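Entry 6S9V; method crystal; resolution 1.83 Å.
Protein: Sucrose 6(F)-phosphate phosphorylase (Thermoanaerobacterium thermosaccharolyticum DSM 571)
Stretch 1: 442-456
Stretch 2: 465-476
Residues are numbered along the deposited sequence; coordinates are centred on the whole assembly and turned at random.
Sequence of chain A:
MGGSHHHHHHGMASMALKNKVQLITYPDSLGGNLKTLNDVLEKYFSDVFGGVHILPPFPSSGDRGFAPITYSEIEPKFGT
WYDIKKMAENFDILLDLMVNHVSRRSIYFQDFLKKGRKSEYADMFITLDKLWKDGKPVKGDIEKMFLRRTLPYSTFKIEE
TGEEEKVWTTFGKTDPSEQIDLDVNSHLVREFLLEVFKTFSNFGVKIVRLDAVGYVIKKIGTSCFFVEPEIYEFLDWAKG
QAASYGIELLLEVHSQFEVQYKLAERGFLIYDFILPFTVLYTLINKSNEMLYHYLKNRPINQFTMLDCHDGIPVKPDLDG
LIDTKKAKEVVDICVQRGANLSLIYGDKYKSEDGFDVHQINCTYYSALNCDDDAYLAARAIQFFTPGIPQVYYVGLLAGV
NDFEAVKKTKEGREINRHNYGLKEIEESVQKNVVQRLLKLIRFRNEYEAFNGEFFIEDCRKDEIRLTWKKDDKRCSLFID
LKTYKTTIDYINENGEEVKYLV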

ATOM      1  N   ARG A 442      -2.994   2.851 -21.074  1.00 21.12           N
ATOM      2  CA  ARG A 442      -3.015   1.839 -22.122  1.00 20.26           C
ATOM      3  C   ARG A 442      -1.719   1.837 -22.924  1.00 20.33           C
ATOM      4  O   ARG A 442      -1.258   0.769 -23.351  1.00 21.33           O
ATOM      5  CB  ARG A 442      -4.232   2.019 -23.028  1.00 20.06           C
ATOM      6  CG  ARG A 442      -5.538   1.708 -22.292  1.00 22.90           C
ATOM      7  CD  ARG A 442      -6.582   1.123 -23.231  1.00 27.92           C
ATOM      8  NE  ARG A 442      -7.238   2.118 -24.052  1.00 30.39           N
ATOM      9  CZ  ARG A 442      -7.983   1.847 -25.118  1.00 29.20           C
ATOM     10  NH1 ARG A 442      -8.179   0.591 -25.525  1.00 25.72           N
ATOM     11  NH2 ARG A 442      -8.536   2.849 -25.779  1.00 30.57           N
ATOM     12  N   PHE A 443      -1.110   3.006 -23.136  1.00 19.27           N
ATOM     13  CA  PHE A 443       0.208   3.017 -23.757  1.00 21.22           C
ATOM     14  C   PHE A 443       1.212   2.233 -22.919  1.00 21.46           C
ATOM     15  O   PHE A 443       1.990   1.430 -23.453  1.00 22.63           O
ATOM     16  CB  PHE A 443       0.714   4.441 -23.967  1.00 20.52           C
ATOM     17  CG  PHE A 443       2.039   4.495 -24.685  1.00 20.49           C
ATOM     18  CD1 PHE A 443       2.093   4.396 -26.067  1.00 24.75           C
ATOM     19  CD2 PHE A 443       3.224   4.606 -23.977  1.00 20.65           C
ATOM     20  CE1 PHE A 443       3.317   4.418 -26.742  1.00 26.20           C
ATOM     21  CE2 PHE A 443       4.447   4.643 -24.642  1.00 23.57           C
ATOM     22  CZ  PHE A 443       4.489   4.552 -26.024  1.00 25.40           C
ATOM     23  N   ARG A 444       1.195   2.438 -21.598  1.00 19.12           N
ATOM     24  CA  ARG A 444       2.102   1.717 -20.706  1.00 20.57           C
ATOM     25  C   ARG A 444       1.827   0.212 -20.702  1.00 22.19           C
ATOM     26  O   ARG A 444       2.744  -0.586 -20.452  1.00 21.67           O
ATOM     27  CB  ARG A 444       1.991   2.307 -19.297  1.00 20.99           C
ATOM     28  CG  ARG A 444       2.793   1.605 -18.228  1.00 21.94           C
ATOM     29  CD  ARG A 444       4.278   1.543 -18.535  1.00 21.90           C
ATOM     30  NE  ARG A 444       5.000   0.946 -17.413  1.00 20.19           N
ATOM     31  CZ  ARG A 444       4.970  -0.351 -17.113  1.00 20.58           C
ATOM     32  NH1 ARG A 444       4.264  -1.185 -17.858  1.00 21.25           N
ATOM     33  NH2 ARG A 444       5.641  -0.812 -16.064  1.00 20.54           N
ATOM     34  N   ASN A 445       0.581  -0.197 -20.957  1.00 21.62           N
ATOM     35  CA  ASN A 445       0.260  -1.618 -21.031  1.00 20.84           C
ATOM     36  C   ASN A 445       0.559  -2.222 -22.393  1.00 22.80           C
ATOM     37  O   ASN A 445       0.807  -3.430 -22.487  1.00 24.81           O
ATOM     38  CB  ASN A 445      -1.216  -1.866 -20.721  1.00 20.47           C
ATOM     39  CG  ASN A 445      -1.546  -1.624 -19.274  1.00 21.06           C
ATOM     40  OD1 ASN A 445      -0.656  -1.610 -18.420  1.00 21.11           O
ATOM     41  ND2 ASN A 445      -2.835  -1.431 -18.980  1.00 22.01           N
ATOM     42  N   GLU A 446       0.508  -1.423 -23.457  1.00 22.42           N
ATOM     43  CA  GLU A 446       0.576  -1.959 -24.808  1.00 22.56           C
ATOM     44  C   GLU A 446       1.970  -1.885 -25.411  1.00 22.13           C
ATOM     45  O   GLU A 446       2.359  -2.786 -26.161  1.00 24.31           O
ATOM     46  CB  GLU A 446      -0.384  -1.205 -25.744  1.00 25.49           C
ATOM     47  CG  GLU A 446      -1.871  -1.383 -25.458  1.00 28.67           C
ATOM     48  CD  GLU A 446      -2.737  -0.385 -26.229  1.00 31.60           C
ATOM     49  OE1 GLU A 446      -2.166   0.528 -26.858  1.00 33.13           O
ATOM     50  OE2 GLU A 446      -3.983  -0.517 -26.217  1.00 30.93           O
ATOM     51  N   TYR A 447       2.742  -0.847 -25.112  1.00 21.91           N
ATOM     52  CA  TYR A 447       3.989  -0.649 -25.833  1.00 22.25           C
ATOM     53  C   TYR A 447       5.078  -1.558 -25.278  1.00 22.89           C
ATOM     54  O   TYR A 447       5.368  -1.544 -24.081  1.00 23.76           O
ATOM     55  CB  TYR A 447       4.426   0.809 -25.789  1.00 21.47           C
ATOM     56  CG  TYR A 447       5.428   1.086 -26.888  1.00 23.68           C
ATOM     57  CD1 TYR A 447       5.045   1.057 -28.225  1.00 25.22           C
ATOM     58  CD2 TYR A 447       6.760   1.314 -26.594  1.00 24.11           C
ATOM     59  CE1 TYR A 447       5.966   1.279 -29.239  1.00 25.23           C
ATOM     60  CE2 TYR A 447       7.680   1.540 -27.595  1.00 23.57           C
ATOM     61  CZ  TYR A 447       7.283   1.521 -28.909  1.00 23.94           C
ATOM     62  OH  TYR A 447       8.215   1.735 -29.890  1.00 24.29           O
ATOM     63  N   GLU A 448       5.705  -2.322 -26.167  1.00 23.66           N
ATOM     64  CA  GLU A 448       6.543  -3.440 -25.751  1.00 27.18           C
ATOM     65  C   GLU A 448       7.860  -3.009 -25.115  1.00 25.59           C
ATOM     66  O   GLU A 448       8.476  -3.814 -24.401  1.00 25.55           O
ATOM     67  CB  GLU A 448       6.803  -4.333 -26.967  1.00 34.83           C
ATOM     68  CG  GLU A 448       5.532  -4.921 -27.599  1.00 45.08           C
ATOM     69  CD  GLU A 448       4.815  -3.987 -28.593  1.00 50.10           C
ATOM     70  OE1 GLU A 448       5.061  -2.754 -28.592  1.00 46.80           O
ATOM     71  OE2 GLU A 448       3.995  -4.504 -29.389  1.00 52.65           O
ATOM     72  N   ALA A 449       8.300  -1.767 -25.334  1.00 23.53           N
ATOM     73  CA  ALA A 449       9.606  -1.342 -24.841  1.00 22.91           C
ATOM     74  C   ALA A 449       9.690  -1.371 -23.319  1.00 21.10           C
ATOM     75  O   ALA A 449      10.784  -1.533 -22.762  1.00 20.81           O
ATOM     76  CB  ALA A 449       9.932   0.065 -25.353  1.00 24.42           C
ATOM     77  N   PHE A 450       8.564  -1.188 -22.625  1.00 20.45           N
ATOM     78  CA  PHE A 450       8.599  -1.186 -21.165  1.00 21.69           C
ATOM     79  C   PHE A 450       9.029  -2.532 -20.603  1.00 22.77           C
ATOM     80  O   PHE A 450       9.386  -2.615 -19.425  1.00 23.80           O
ATOM     81  CB  PHE A 450       7.228  -0.813 -20.600  1.00 20.05           C
ATOM     82  CG  PHE A 450       6.836   0.602 -20.874  1.00 19.85           C
ATOM     83  CD1 PHE A 450       7.452   1.651 -20.205  1.00 19.78           C
ATOM     84  CD2 PHE A 450       5.849   0.890 -21.801  1.00 21.90           C
ATOM     85  CE1 PHE A 450       7.089   2.961 -20.458  1.00 18.70           C
ATOM     86  CE2 PHE A 450       5.479   2.205 -22.050  1.00 19.93           C
ATOM     87  CZ  PHE A 450       6.105   3.236 -21.385  1.00 17.88           C
ATOM     88  N   ASN A 451       9.011  -3.582 -21.418  1.00 21.29           N
ATOM     89  CA  ASN A 451       9.476  -4.889 -20.992  1.00 21.77           C
ATOM     90  C   ASN A 451      10.930  -5.139 -21.362  1.00 24.30           C
ATOM     91  O   ASN A 451      11.365  -6.294 -21.367  1.00 26.74           O
ATOM     92  CB  ASN A 451       8.568  -5.969 -21.577  1.00 24.64           C
ATOM     93  CG  ASN A 451       7.171  -5.900 -21.005  1.00 27.02           C
ATOM     94  OD1 ASN A 451       7.004  -5.760 -19.798  1.00 28.65           O
ATOM     95  ND2 ASN A 451       6.164  -5.962 -21.863  1.00 27.23           N
ATOM     96  N   GLY A 452      11.681  -4.082 -21.663  1.00 24.36           N
ATOM     97  CA  GLY A 452      13.068  -4.194 -22.057  1.00 25.12           C
ATOM     98  C   GLY A 452      14.037  -3.456 -21.157  1.00 23.74           C
ATOM     99  O   GLY A 452      13.926  -3.507 -19.927  1.00 21.94           O
ATOM    100  N   GLU A 453      14.954  -2.719 -21.768  1.00 23.27           N
ATOM    101  CA  GLU A 453      16.035  -2.062 -21.051  1.00 24.01           C
ATOM    102  C   GLU A 453      15.685  -0.606 -20.769  1.00 24.97           C
ATOM    103  O   GLU A 453      15.117   0.085 -21.615  1.00 26.10           O
ATOM    104  CB  GLU A 453      17.332  -2.134 -21.860  1.00 25.74           C
ATOM    105  CG  GLU A 453      17.867  -3.558 -22.056  1.00 29.41           C
ATOM    106  CD  GLU A 453      19.087  -3.631 -22.966  1.00 32.07           C
ATOM    107  OE1 GLU A 453      19.343  -2.652 -23.692  1.00 31.80           O
ATOM    108  OE2 GLU A 453      19.793  -4.674 -22.966  1.00 31.58           O
ATOM    109  N   PHE A 454      16.046  -0.151 -19.572  1.00 24.39           N
ATOM    110  CA  PHE A 454      15.749   1.194 -19.091  1.00 23.03           C
ATOM    111  C   PHE A 454      17.016   2.036 -19.095  1.00 23.16           C
ATOM    112  O   PHE A 454      18.068   1.582 -18.633  1.00 25.32           O
ATOM    113  CB  PHE A 454      15.163   1.123 -17.681  1.00 24.54           C
ATOM    114  CG  PHE A 454      14.939   2.465 -17.026  1.00 23.36           C
ATOM    115  CD1 PHE A 454      14.036   3.368 -17.541  1.00 23.16           C
ATOM    116  CD2 PHE A 454      15.623   2.798 -15.863  1.00 23.63           C
ATOM    117  CE1 PHE A 454      13.824   4.590 -16.917  1.00 21.75           C
ATOM    118  CE2 PHE A 454      15.414   4.014 -15.232  1.00 23.14           C
ATOM    119  CZ  PHE A 454      14.511   4.908 -15.760  1.00 22.26           C
ATOM    120  N   PHE A 455      16.910   3.261 -19.611  1.00 24.31           N
ATOM    121  CA  PHE A 455      18.031   4.193 -19.681  1.00 26.74           C
ATOM    122  C   PHE A 455      17.605   5.563 -19.158  1.00 26.40           C
ATOM    123  O   PHE A 455      16.603   6.121 -19.613  1.00 26.16           O
ATOM    124  CB  PHE A 455      18.554   4.309 -21.118  1.00 29.67           C
ATOM    125  CG  PHE A 455      19.042   3.001 -21.685  1.00 32.28           C
ATOM    126  CD1 PHE A 455      20.295   2.516 -21.365  1.00 32.13           C
ATOM    127  CD2 PHE A 455      18.230   2.252 -22.518  1.00 34.05           C
ATOM    128  CE1 PHE A 455      20.737   1.306 -21.877  1.00 32.80           C
ATOM    129  CE2 PHE A 455      18.664   1.048 -23.034  1.00 34.87           C
ATOM    130  CZ  PHE A 455      19.917   0.572 -22.708  1.00 34.70           C
ATOM    131  N   ILE A 456      18.373   6.093 -18.216  1.00 26.99           N
ATOM    132  CA  ILE A 456      18.202   7.457 -17.721  1.00 27.74           C
ATOM    133  C   ILE A 456      19.074   8.364 -18.583  1.00 27.57           C
ATOM    134  O   ILE A 456      20.294   8.179 -18.656  1.00 28.76           O
ATOM    135  CB  ILE A 456      18.593   7.574 -16.239  1.00 29.91           C
ATOM    136  CG1 ILE A 456      17.750   6.644 -15.359  1.00 28.61           C
ATOM    137  CG2 ILE A 456      18.448   9.024 -15.759  1.00 31.45           C
ATOM    138  CD1 ILE A 456      18.284   6.498 -13.951  1.00 29.75           C
TER
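Stretch 2 465-476: RLTWKKDDKRCS

What backbone shapes meet here, and in which direction do they run? Stretch 1 ends a helix at 442-446, leaves helical phi/psi at Tyr447, makes a 3-10 segment at 448-450 and continues as a strand at 453-456. Stretch 2 is a hairpin: strand 465-470, a type II' beta turn from Lys470 to Lys473, and a return strand 473-476. Within it, Trp468 and Cys475 exchange backbone hydrogen bonds, as do Lys470 and Lys473. Strand 465-470 runs antiparallel to 453-456, their N-to-C directions 157° apart and their axes approaching to 4.8 Å.

What fixes the register of the two strands? Four backbone hydrogen bonds do, in two reciprocal pairs. Glu453 N donates to Lys469 O at 2.8 Å, and Lys469 N to Glu453 O at 2.8 Å; Phe455 N reaches Thr467 O at 2.8 Å, and Thr467 N reaches Phe455 O at 2.9 Å. Between them lies the non-hydrogen-bonded pair Phe454 and Trp468, with CA atoms 4.6 Å apart, and Ile456 faces Leu466 in the same manner. Just before the strand, Gly452 CA lies 3.4 Å from Lys469 O in a CA-H...O contact; a CB on Gly452 would clash with that same oxygen.

How is Trp468 held? Its side chain shares a sheet face with Phe454, Ile456 and Leu466, and its indole lies between two phenylalanines. Phe450 CD1 sits over one face, 3.7 Å from Trp468 CD1, while Phe454 CD1 covers the opposite face, 3.4 Å from Trp468 CE2. Both ring pairs are oblique, but Phe454 CB lies almost squarely over the six-membered ring of Trp468, 3.6 Å from its centroid. The apolar surface continues along the strands, where Phe454 CZ and Ile456 CG2 each come within 4.0 Å of Leu466 CD2. On the other face of the sheet, Phe455 CE2 packs 3.6 Å from Lys469 CD.

Where does the return strand touch stretch 1? Cys475 points toward the helix end and the 3-10 segment. Cys475 SG lies over one face of the Phe450 ring, 3.7 Å from Phe450 CZ, and 3.9 Å from Ala449 CB. Cys475 CB meets Tyr447 CE2 at 3.7 Å and the edge of the Phe443 ring, at Phe443 CZ, at 4.1 Å. Ala449 CB lies 3.9 Å from Trp468 CB. A polar tie is added where Arg474 N donates a hydrogen bond to Tyr447 OH at 3.0 Å, joining the loop after the helix to the return strand.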

ATOM      1  N   ARG A 465      14.187  13.023 -18.984  1.00 23.97           N
ATOM      2  CA  ARG A 465      14.341  12.228 -20.202  1.00 23.92           C
ATOM      3  C   ARG A 465      14.651  10.797 -19.804  1.00 24.16           C
ATOM      4  O   ARG A 465      15.742  10.519 -19.297  1.00 23.06           O
ATOM      5  CB  ARG A 465      15.434  12.792 -21.108  1.00 24.64           C
ATOM      6  CG  ARG A 465      15.102  14.153 -21.692  1.00 29.07           C
ATOM      7  CD  ARG A 465      16.063  14.543 -22.827  1.00 32.76           C
ATOM      8  NE  ARG A 465      15.697  13.932 -24.102  1.00 33.61           N
ATOM      9  CZ  ARG A 465      16.247  14.247 -25.275  1.00 36.81           C
ATOM     10  NH1 ARG A 465      17.196  15.172 -25.341  1.00 34.32           N
ATOM     11  NH2 ARG A 465      15.852  13.637 -26.384  1.00 41.32           N
ATOM     12  N   LEU A 466      13.693   9.900 -20.030  1.00 23.82           N
ATOM     13  CA  LEU A 466      13.811   8.488 -19.694  1.00 23.73           C
ATOM     14  C   LEU A 466      13.412   7.642 -20.895  1.00 24.34           C
ATOM     15  O   LEU A 466      12.432   7.950 -21.581  1.00 25.24           O
ATOM     16  CB  LEU A 466      12.932   8.144 -18.492  1.00 23.50           C
ATOM     17  CG  LEU A 466      13.158   8.990 -17.235  1.00 24.33           C
ATOM     18  CD1 LEU A 466      12.090   8.669 -16.191  1.00 25.45           C
ATOM     19  CD2 LEU A 466      14.563   8.789 -16.660  1.00 23.39           C
ATOM     20  N   THR A 467      14.149   6.553 -21.129  1.00 24.86           N
ATOM     21  CA  THR A 467      13.961   5.744 -22.323  1.00 27.12           C
ATOM     22  C   THR A 467      13.892   4.264 -21.977  1.00 26.26           C
ATOM     23  O   THR A 467      14.661   3.773 -21.146  1.00 26.52           O
ATOM     24  CB  THR A 467      15.109   5.975 -23.327  1.00 28.64           C
ATOM     25  OG1 THR A 467      15.039   7.305 -23.860  1.00 29.27           O
ATOM     26  CG2 THR A 467      15.058   4.955 -24.463  1.00 27.35           C
ATOM     27  N   TRP A 468      12.968   3.566 -22.636  1.00 24.31           N
ATOM     28  CA  TRP A 468      12.879   2.110 -22.617  1.00 23.40           C
ATOM     29  C   TRP A 468      13.128   1.589 -24.028  1.00 22.63           C
ATOM     30  O   TRP A 468      12.666   2.181 -25.011  1.00 22.68           O
ATOM     31  CB  TRP A 468      11.513   1.640 -22.103  1.00 22.28           C
ATOM     32  CG  TRP A 468      11.330   1.854 -20.634  1.00 20.91           C
ATOM     33  CD1 TRP A 468      10.897   2.998 -20.016  1.00 20.54           C
ATOM     34  CD2 TRP A 468      11.582   0.905 -19.594  1.00 20.50           C
ATOM     35  NE1 TRP A 468      10.852   2.814 -18.657  1.00 20.20           N
ATOM     36  CE2 TRP A 468      11.270   1.537 -18.368  1.00 19.70           C
ATOM     37  CE3 TRP A 468      12.033  -0.416 -19.576  1.00 21.94           C
ATOM     38  CZ2 TRP A 468      11.414   0.898 -17.143  1.00 20.11           C
ATOM     39  CZ3 TRP A 468      12.170  -1.057 -18.351  1.00 22.25           C
ATOM     40  CH2 TRP A 468      11.862  -0.401 -17.153  1.00 22.33           C
ATOM     41  N   LYS A 469      13.846   0.472 -24.128  1.00 25.41           N
ATOM     42  CA  LYS A 469      14.168  -0.113 -25.424  1.00 36.52           C
ATOM     43  C   LYS A 469      13.947  -1.617 -25.398  1.00 30.63           C
ATOM     44  O   LYS A 469      14.410  -2.294 -24.473  1.00 30.09           O
ATOM     45  CB  LYS A 469      15.632   0.170 -25.796  1.00 58.74           C
ATOM     46  CG  LYS A 469      15.928   1.618 -26.134  1.00 80.93           C
ATOM     47  CD  LYS A 469      17.419   1.869 -26.345  1.00 99.82           C
ATOM     48  CE  LYS A 469      17.958   1.160 -27.576  1.00113.14           C
ATOM     49  NZ  LYS A 469      17.586   1.898 -28.814  1.00119.91           N
ATOM     50  N   LYS A 470      13.256  -2.135 -26.417  1.00 28.70           N
ATOM     51  CA  LYS A 470      13.166  -3.577 -26.633  1.00 30.80           C
ATOM     52  C   LYS A 470      13.095  -3.854 -28.127  1.00 36.39           C
ATOM     53  O   LYS A 470      12.139  -3.447 -28.791  1.00 32.35           O
ATOM     54  CB  LYS A 470      11.958  -4.195 -25.919  1.00 27.76           C
ATOM     55  CG  LYS A 470      11.845  -5.703 -26.158  1.00 29.08           C
ATOM     56  CD  LYS A 470      10.658  -6.340 -25.452  1.00 30.12           C
ATOM     57  CE  LYS A 470      10.638  -7.848 -25.722  1.00 36.59           C
ATOM     58  NZ  LYS A 470       9.581  -8.575 -24.950  1.00 40.53           N
ATOM     59  N   ASP A 471      14.092  -4.559 -28.647  1.00 47.63           N
ATOM     60  CA  ASP A 471      14.103  -4.965 -30.057  1.00 57.64           C
ATOM     61  C   ASP A 471      14.055  -3.686 -30.886  1.00 47.34           C
ATOM     62  O   ASP A 471      14.856  -2.772 -30.634  1.00 40.97           O
ATOM     63  CB  ASP A 471      12.964  -5.949 -30.304  1.00 72.69           C
ATOM     64  CG  ASP A 471      13.087  -7.208 -29.475  1.00 84.02           C
ATOM     65  OD1 ASP A 471      14.229  -7.612 -29.173  1.00 89.94           O
ATOM     66  OD2 ASP A 471      12.043  -7.801 -29.132  1.00 86.22           O
ATOM     67  N   ASP A 472      13.153  -3.570 -31.854  1.00 45.30           N
ATOM     68  CA  ASP A 472      13.016  -2.360 -32.649  1.00 46.77           C
ATOM     69  C   ASP A 472      12.082  -1.353 -32.000  1.00 45.02           C
ATOM     70  O   ASP A 472      11.849  -0.284 -32.575  1.00 46.56           O
ATOM     71  CB  ASP A 472      12.509  -2.710 -34.054  1.00 51.35           C
ATOM     72  CG  ASP A 472      11.191  -3.464 -34.029  1.00 55.36           C
ATOM     73  OD1 ASP A 472      10.864  -4.072 -32.989  1.00 55.21           O
ATOM     74  OD2 ASP A 472      10.483  -3.458 -35.058  1.00 59.34           O
ATOM     75  N   LYS A 473      11.550  -1.661 -30.821  1.00 42.45           N
ATOM     76  CA  LYS A 473      10.657  -0.753 -30.121  1.00 41.10           C
ATOM     77  C   LYS A 473      11.460   0.098 -29.145  1.00 31.65           C
ATOM     78  O   LYS A 473      12.373  -0.393 -28.474  1.00 30.04           O
ATOM     79  CB  LYS A 473       9.578  -1.530 -29.363  1.00 50.10           C
ATOM     80  CG  LYS A 473       8.849  -2.597 -30.180  1.00 61.52           C
ATOM     81  CD  LYS A 473       8.055  -2.027 -31.344  1.00 70.20           C
ATOM     82  CE  LYS A 473       7.140  -3.092 -31.945  1.00 73.91           C
ATOM     83  NZ  LYS A 473       6.481  -2.649 -33.206  1.00 74.87           N
ATOM     84  N   ARG A 474      11.105   1.372 -29.056  1.00 26.40           N
ATOM     85  CA  ARG A 474      11.759   2.271 -28.121  1.00 26.50           C
ATOM     86  C   ARG A 474      10.782   3.401 -27.847  1.00 24.50           C
ATOM     87  O   ARG A 474      10.124   3.881 -28.772  1.00 24.90           O
ATOM     88  CB  ARG A 474      13.074   2.806 -28.687  1.00 36.63           C
ATOM     89  CG  ARG A 474      13.780   3.803 -27.798  1.00 54.16           C
ATOM     90  CD  ARG A 474      15.002   4.372 -28.493  1.00 76.07           C
ATOM     91  NE  ARG A 474      14.638   5.133 -29.682  1.00 94.18           N
ATOM     92  CZ  ARG A 474      14.255   6.407 -29.656  1.00107.60           C
ATOM     93  NH1 ARG A 474      14.190   7.058 -28.502  1.00111.85           N
ATOM     94  NH2 ARG A 474      13.937   7.030 -30.781  1.00112.82           N
ATOM     95  N   CYS A 475      10.680   3.807 -26.588  1.00 24.38           N
ATOM     96  CA  CYS A 475       9.878   4.970 -26.225  1.00 24.99           C
ATOM     97  C   CYS A 475      10.663   5.846 -25.263  1.00 24.77           C
ATOM     98  O   CYS A 475      11.262   5.347 -24.304  1.00 23.87           O
ATOM     99  CB  CYS A 475       8.528   4.567 -25.610  1.00 25.18           C
ATOM    100  SG  CYS A 475       8.556   3.489 -24.168  1.00 24.52           S
ATOM    101  N   SER A 476      10.672   7.151 -25.537  1.00 25.53           N
ATOM    102  CA  SER A 476      11.463   8.123 -24.789  1.00 25.91           C
ATOM    103  C   SER A 476      10.523   9.189 -24.245  1.00 25.66           C
ATOM    104  O   SER A 476       9.895   9.921 -25.016  1.00 27.17           O
ATOM    105  CB  SER A 476      12.541   8.753 -25.669  1.00 30.28           C
ATOM    106  OG  SER A 476      13.406   7.753 -26.172  1.00 36.33           O
TER